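Local coordinates for protein Niban 2 (Homo sapiens, PDB 7CTP), which may help suppress apoptosis and may promote the invasion of melanoma cells, and is seen here without its C-terminal region, at residues Phe30-Ser42 with Asp525-Glu537. Numbering follows the deposited sequence.
Sequences FYEDQYGVALFNS and DFARFILVENTYE
The side-chain amides of Q34 and N534 meet edge to edge, their planes only 12° apart, and trade two hydrogen bonds: N534 ND2 gives to Q34 OE1 and Q34 NE2 returns one to N534 OD1, each at 2.9 Å. Both donors lie in the carbonyl plane on a lone pair, which fixes the rotation of both amides. The Q34 chain bends at chi2 (-52°), bringing the amide to N534 although its CB points away. The F529 ring takes the carbonyl of G36 at its edge, with G36 O 3.6 Å from F529 CD1, while R528 CB lies over one face, offset toward the rim. The R528 guanidinium holds a water in plane at its edge; NH2 also reaches E32 O at 2.9 Å, a bent bond from above the carbonyl plane. That water accepts from R528 NE and G36 N and lies close to the carbonyls of D33 and R528, linking helix and loop. The bare CA of G36 lets R528 O come within 3.2 Å, where a CB would clash. V37 CG2 packs against L531 CD1 at 3.6 Å, and L531 CD1 also lies 3.4 Å from Q34 NE2. Were Q34 replaced by alanine, the N534 amide would probably lose both bonds and be freer to turn, and L531 CD1 would lose a neighbour. The charge of E32 is met by K292 on helix 260-337, whose K315 binds F529 O. The contact illustrates helix-to-loop packing in the helical part of a PH-domain protein: the loop before the last helix, 532-555, with L531 as N-cap, lies against helix 10-48.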
# COMPACT_ATOMS: atom_id res chain seq x y z
N PHE A 30 2.40 -16.99 13.51
CA PHE A 30 1.80 -15.70 13.82
C PHE A 30 0.49 -15.49 13.06
O PHE A 30 -0.49 -14.96 13.61
CB PHE A 30 2.76 -14.55 13.49
CG PHE A 30 3.87 -14.37 14.50
CD1 PHE A 30 3.62 -13.75 15.72
CD2 PHE A 30 5.16 -14.79 14.21
CE1 PHE A 30 4.65 -13.57 16.64
CE2 PHE A 30 6.19 -14.61 15.14
CZ PHE A 30 5.93 -14.00 16.35
N TYR A 31 0.45 -15.91 11.79
CA TYR A 31 -0.73 -15.69 10.97
C TYR A 31 -1.92 -16.50 11.48
O TYR A 31 -3.03 -15.97 11.63
CB TYR A 31 -0.41 -16.04 9.51
CG TYR A 31 -1.59 -15.90 8.59
CD1 TYR A 31 -2.03 -14.65 8.20
CD2 TYR A 31 -2.27 -17.02 8.14
CE1 TYR A 31 -3.12 -14.51 7.36
CE2 TYR A 31 -3.36 -16.89 7.31
CZ TYR A 31 -3.78 -15.64 6.93
OH TYR A 31 -4.86 -15.50 6.10
N GLU A 32 -1.72 -17.80 11.74
CA GLU A 32 -2.81 -18.62 12.25
C GLU A 32 -3.30 -18.11 13.60
O GLU A 32 -4.51 -18.11 13.87
CB GLU A 32 -2.39 -20.09 12.34
CG GLU A 32 -2.23 -20.76 10.98
CD GLU A 32 -2.11 -22.28 11.06
OE1 GLU A 32 -2.99 -22.93 11.68
OE2 GLU A 32 -1.14 -22.83 10.49
N ASP A 33 -2.39 -17.63 14.45
CA ASP A 33 -2.80 -17.04 15.71
C ASP A 33 -3.62 -15.78 15.48
O ASP A 33 -4.66 -15.57 16.13
CB ASP A 33 -1.58 -16.72 16.58
CG ASP A 33 -1.03 -17.94 17.30
OD1 ASP A 33 -1.69 -19.00 17.30
OD2 ASP A 33 0.09 -17.84 17.85
N GLN A 34 -3.19 -14.92 14.54
CA GLN A 34 -3.90 -13.67 14.30
C GLN A 34 -5.26 -13.89 13.66
O GLN A 34 -6.16 -13.07 13.84
CB GLN A 34 -3.08 -12.75 13.38
CG GLN A 34 -1.92 -12.00 14.05
CD GLN A 34 -2.32 -11.24 15.31
OE1 GLN A 34 -3.23 -10.41 15.29
NE2 GLN A 34 -1.64 -11.53 16.42
N TYR A 35 -5.43 -14.97 12.90
CA TYR A 35 -6.61 -15.10 12.05
C TYR A 35 -7.89 -15.06 12.87
O TYR A 35 -8.83 -14.32 12.55
CB TYR A 35 -6.56 -16.38 11.22
CG TYR A 35 -7.52 -16.34 10.06
CD1 TYR A 35 -7.16 -15.76 8.85
CD2 TYR A 35 -8.82 -16.83 10.19
CE1 TYR A 35 -8.05 -15.71 7.79
CE2 TYR A 35 -9.71 -16.77 9.15
CZ TYR A 35 -9.32 -16.22 7.95
OH TYR A 35 -10.22 -16.17 6.90
N GLY A 36 -7.95 -15.84 13.95
CA GLY A 36 -9.16 -15.87 14.75
C GLY A 36 -9.43 -14.57 15.49
O GLY A 36 -10.58 -14.25 15.79
N VAL A 37 -8.37 -13.84 15.82
CA VAL A 37 -8.54 -12.54 16.47
C VAL A 37 -9.15 -11.55 15.48
O VAL A 37 -10.10 -10.83 15.81
CB VAL A 37 -7.19 -12.03 17.02
CG1 VAL A 37 -7.33 -10.60 17.55
CG2 VAL A 37 -6.64 -12.97 18.10
N ALA A 38 -8.62 -11.52 14.26
CA ALA A 38 -9.19 -10.66 13.22
C ALA A 38 -10.64 -11.02 12.94
O ALA A 38 -11.48 -10.13 12.72
CB ALA A 38 -8.37 -10.77 11.94
N LEU A 39 -10.95 -12.32 12.93
CA LEU A 39 -12.33 -12.76 12.72
C LEU A 39 -13.23 -12.29 13.85
O LEU A 39 -14.32 -11.76 13.61
CB LEU A 39 -12.37 -14.29 12.60
CG LEU A 39 -13.76 -14.92 12.38
CD1 LEU A 39 -14.33 -14.48 11.04
CD2 LEU A 39 -13.64 -16.44 12.45
N PHE A 40 -12.79 -12.47 15.09
CA PHE A 40 -13.59 -12.01 16.22
C PHE A 40 -13.83 -10.50 16.16
O PHE A 40 -14.95 -10.03 16.40
CB PHE A 40 -12.91 -12.37 17.54
CG PHE A 40 -13.60 -11.78 18.73
CD1 PHE A 40 -14.75 -12.36 19.23
CD2 PHE A 40 -13.13 -10.62 19.32
CE1 PHE A 40 -15.40 -11.81 20.32
CE2 PHE A 40 -13.78 -10.06 20.41
CZ PHE A 40 -14.92 -10.67 20.91
N ASN A 41 -12.79 -9.72 15.87
CA ASN A 41 -12.96 -8.26 15.86
C ASN A 41 -13.94 -7.83 14.78
O ASN A 41 -14.75 -6.92 14.99
CB ASN A 41 -11.61 -7.57 15.66
CG ASN A 41 -10.69 -7.71 16.87
OD1 ASN A 41 -11.15 -7.87 18.00
ND2 ASN A 41 -9.39 -7.65 16.62
N SER A 42 -13.87 -8.46 13.61
CA SER A 42 -14.77 -8.10 12.52
C SER A 42 -16.19 -8.50 12.87
O SER A 42 -17.13 -7.71 12.68
CB SER A 42 -14.32 -8.76 11.21
OG SER A 42 -15.24 -8.51 10.16
N ASP A 525 -10.67 -22.68 25.19
CA ASP A 525 -11.58 -22.64 24.04
C ASP A 525 -11.68 -21.26 23.39
O ASP A 525 -12.23 -21.16 22.30
CB ASP A 525 -12.98 -23.11 24.45
CG ASP A 525 -13.04 -24.59 24.77
OD1 ASP A 525 -11.97 -25.24 24.85
OD2 ASP A 525 -14.16 -25.10 24.95
N PHE A 526 -11.16 -20.22 24.04
CA PHE A 526 -11.15 -18.87 23.50
C PHE A 526 -9.79 -18.43 22.99
O PHE A 526 -9.65 -17.27 22.59
CB PHE A 526 -11.61 -17.84 24.56
CG PHE A 526 -13.04 -17.99 25.00
CD1 PHE A 526 -13.92 -18.82 24.33
CD2 PHE A 526 -13.50 -17.28 26.09
CE1 PHE A 526 -15.23 -18.96 24.75
CE2 PHE A 526 -14.81 -17.41 26.52
CZ PHE A 526 -15.68 -18.24 25.85
N ALA A 527 -8.80 -19.32 23.01
CA ALA A 527 -7.42 -18.90 22.71
C ALA A 527 -7.24 -18.51 21.25
O ALA A 527 -6.30 -17.78 20.92
CB ALA A 527 -6.44 -20.00 23.09
N ARG A 528 -8.11 -18.99 20.35
CA ARG A 528 -8.03 -18.54 18.96
C ARG A 528 -8.55 -17.12 18.79
O ARG A 528 -8.29 -16.49 17.76
CB ARG A 528 -8.83 -19.46 18.02
CG ARG A 528 -8.26 -20.87 17.84
CD ARG A 528 -6.81 -20.87 17.35
NE ARG A 528 -6.58 -20.29 16.02
CZ ARG A 528 -6.63 -20.98 14.88
NH1 ARG A 528 -6.92 -22.28 14.90
NH2 ARG A 528 -6.37 -20.38 13.72
N PHE A 529 -9.27 -16.60 19.78
CA PHE A 529 -9.90 -15.29 19.65
C PHE A 529 -9.30 -14.24 20.56
O PHE A 529 -9.61 -13.05 20.39
CB PHE A 529 -11.40 -15.38 19.95
CG PHE A 529 -12.04 -16.56 19.30
CD1 PHE A 529 -11.94 -16.76 17.93
CD2 PHE A 529 -12.69 -17.51 20.07
CE1 PHE A 529 -12.49 -17.88 17.33
CE2 PHE A 529 -13.26 -18.64 19.47
CZ PHE A 529 -13.16 -18.82 18.11
N ILE A 530 -8.48 -14.65 21.52
CA ILE A 530 -7.88 -13.77 22.51
C ILE A 530 -6.40 -14.09 22.58
O ILE A 530 -6.02 -15.24 22.85
CB ILE A 530 -8.52 -13.92 23.90
CG1 ILE A 530 -10.03 -13.67 23.83
CG2 ILE A 530 -7.83 -13.00 24.91
CD1 ILE A 530 -10.76 -13.91 25.13
N LEU A 531 -5.55 -13.08 22.35
CA LEU A 531 -4.10 -13.22 22.45
C LEU A 531 -3.57 -12.23 23.48
O LEU A 531 -3.97 -11.06 23.48
CB LEU A 531 -3.43 -12.96 21.10
CG LEU A 531 -3.65 -14.03 20.03
CD1 LEU A 531 -3.16 -13.56 18.67
CD2 LEU A 531 -2.94 -15.31 20.44
N VAL A 532 -2.66 -12.69 24.34
CA VAL A 532 -2.04 -11.79 25.32
C VAL A 532 -1.45 -10.58 24.61
O VAL A 532 -1.66 -9.43 25.00
CB VAL A 532 -0.96 -12.53 26.12
CG1 VAL A 532 -0.13 -11.53 26.92
CG2 VAL A 532 -1.58 -13.56 27.05
N GLU A 533 -0.72 -10.83 23.53
CA GLU A 533 -0.02 -9.74 22.85
C GLU A 533 -1.00 -8.72 22.29
O GLU A 533 -0.80 -7.51 22.45
CB GLU A 533 0.87 -10.30 21.75
CG GLU A 533 1.75 -9.25 21.15
CD GLU A 533 2.96 -8.90 22.01
OE1 GLU A 533 3.41 -9.76 22.79
OE2 GLU A 533 3.45 -7.75 21.87
N ASN A 534 -2.06 -9.18 21.60
CA ASN A 534 -3.02 -8.25 21.01
C ASN A 534 -3.77 -7.47 22.08
O ASN A 534 -4.07 -6.28 21.90
CB ASN A 534 -4.03 -9.01 20.15
CG ASN A 534 -3.43 -9.51 18.86
OD1 ASN A 534 -2.42 -10.21 18.87
ND2 ASN A 534 -4.06 -9.16 17.74
N THR A 535 -4.12 -8.13 23.18
CA THR A 535 -4.80 -7.44 24.27
C THR A 535 -3.89 -6.39 24.89
O THR A 535 -4.31 -5.24 25.12
CB THR A 535 -5.25 -8.46 25.32
OG1 THR A 535 -6.11 -9.43 24.69
CG2 THR A 535 -6.02 -7.77 26.44
N TYR A 536 -2.63 -6.75 25.12
CA TYR A 536 -1.64 -5.79 25.60
C TYR A 536 -1.51 -4.60 24.65
O TYR A 536 -1.49 -3.44 25.09
CB TYR A 536 -0.30 -6.51 25.77
CG TYR A 536 0.91 -5.60 25.84
CD1 TYR A 536 1.11 -4.75 26.93
CD2 TYR A 536 1.87 -5.61 24.84
CE1 TYR A 536 2.23 -3.93 27.00
CE2 TYR A 536 3.00 -4.80 24.90
CZ TYR A 536 3.17 -3.96 25.99
OH TYR A 536 4.28 -3.15 26.05
N GLU A 537 -1.43 -4.87 23.35
CA GLU A 537 -1.30 -3.77 22.40
C GLU A 537 -2.54 -2.88 22.39
O GLU A 537 -2.44 -1.66 22.19
CB GLU A 537 -1.00 -4.30 21.00
CG GLU A 537 0.37 -4.97 20.91
CD GLU A 537 0.78 -5.30 19.49
OE1 GLU A 537 0.05 -4.94 18.54
OE2 GLU A 537 1.87 -5.91 19.34
O HOH W 1 -6.57 -17.62 15.78
O HOH W 2 -4.87 -17.38 18.60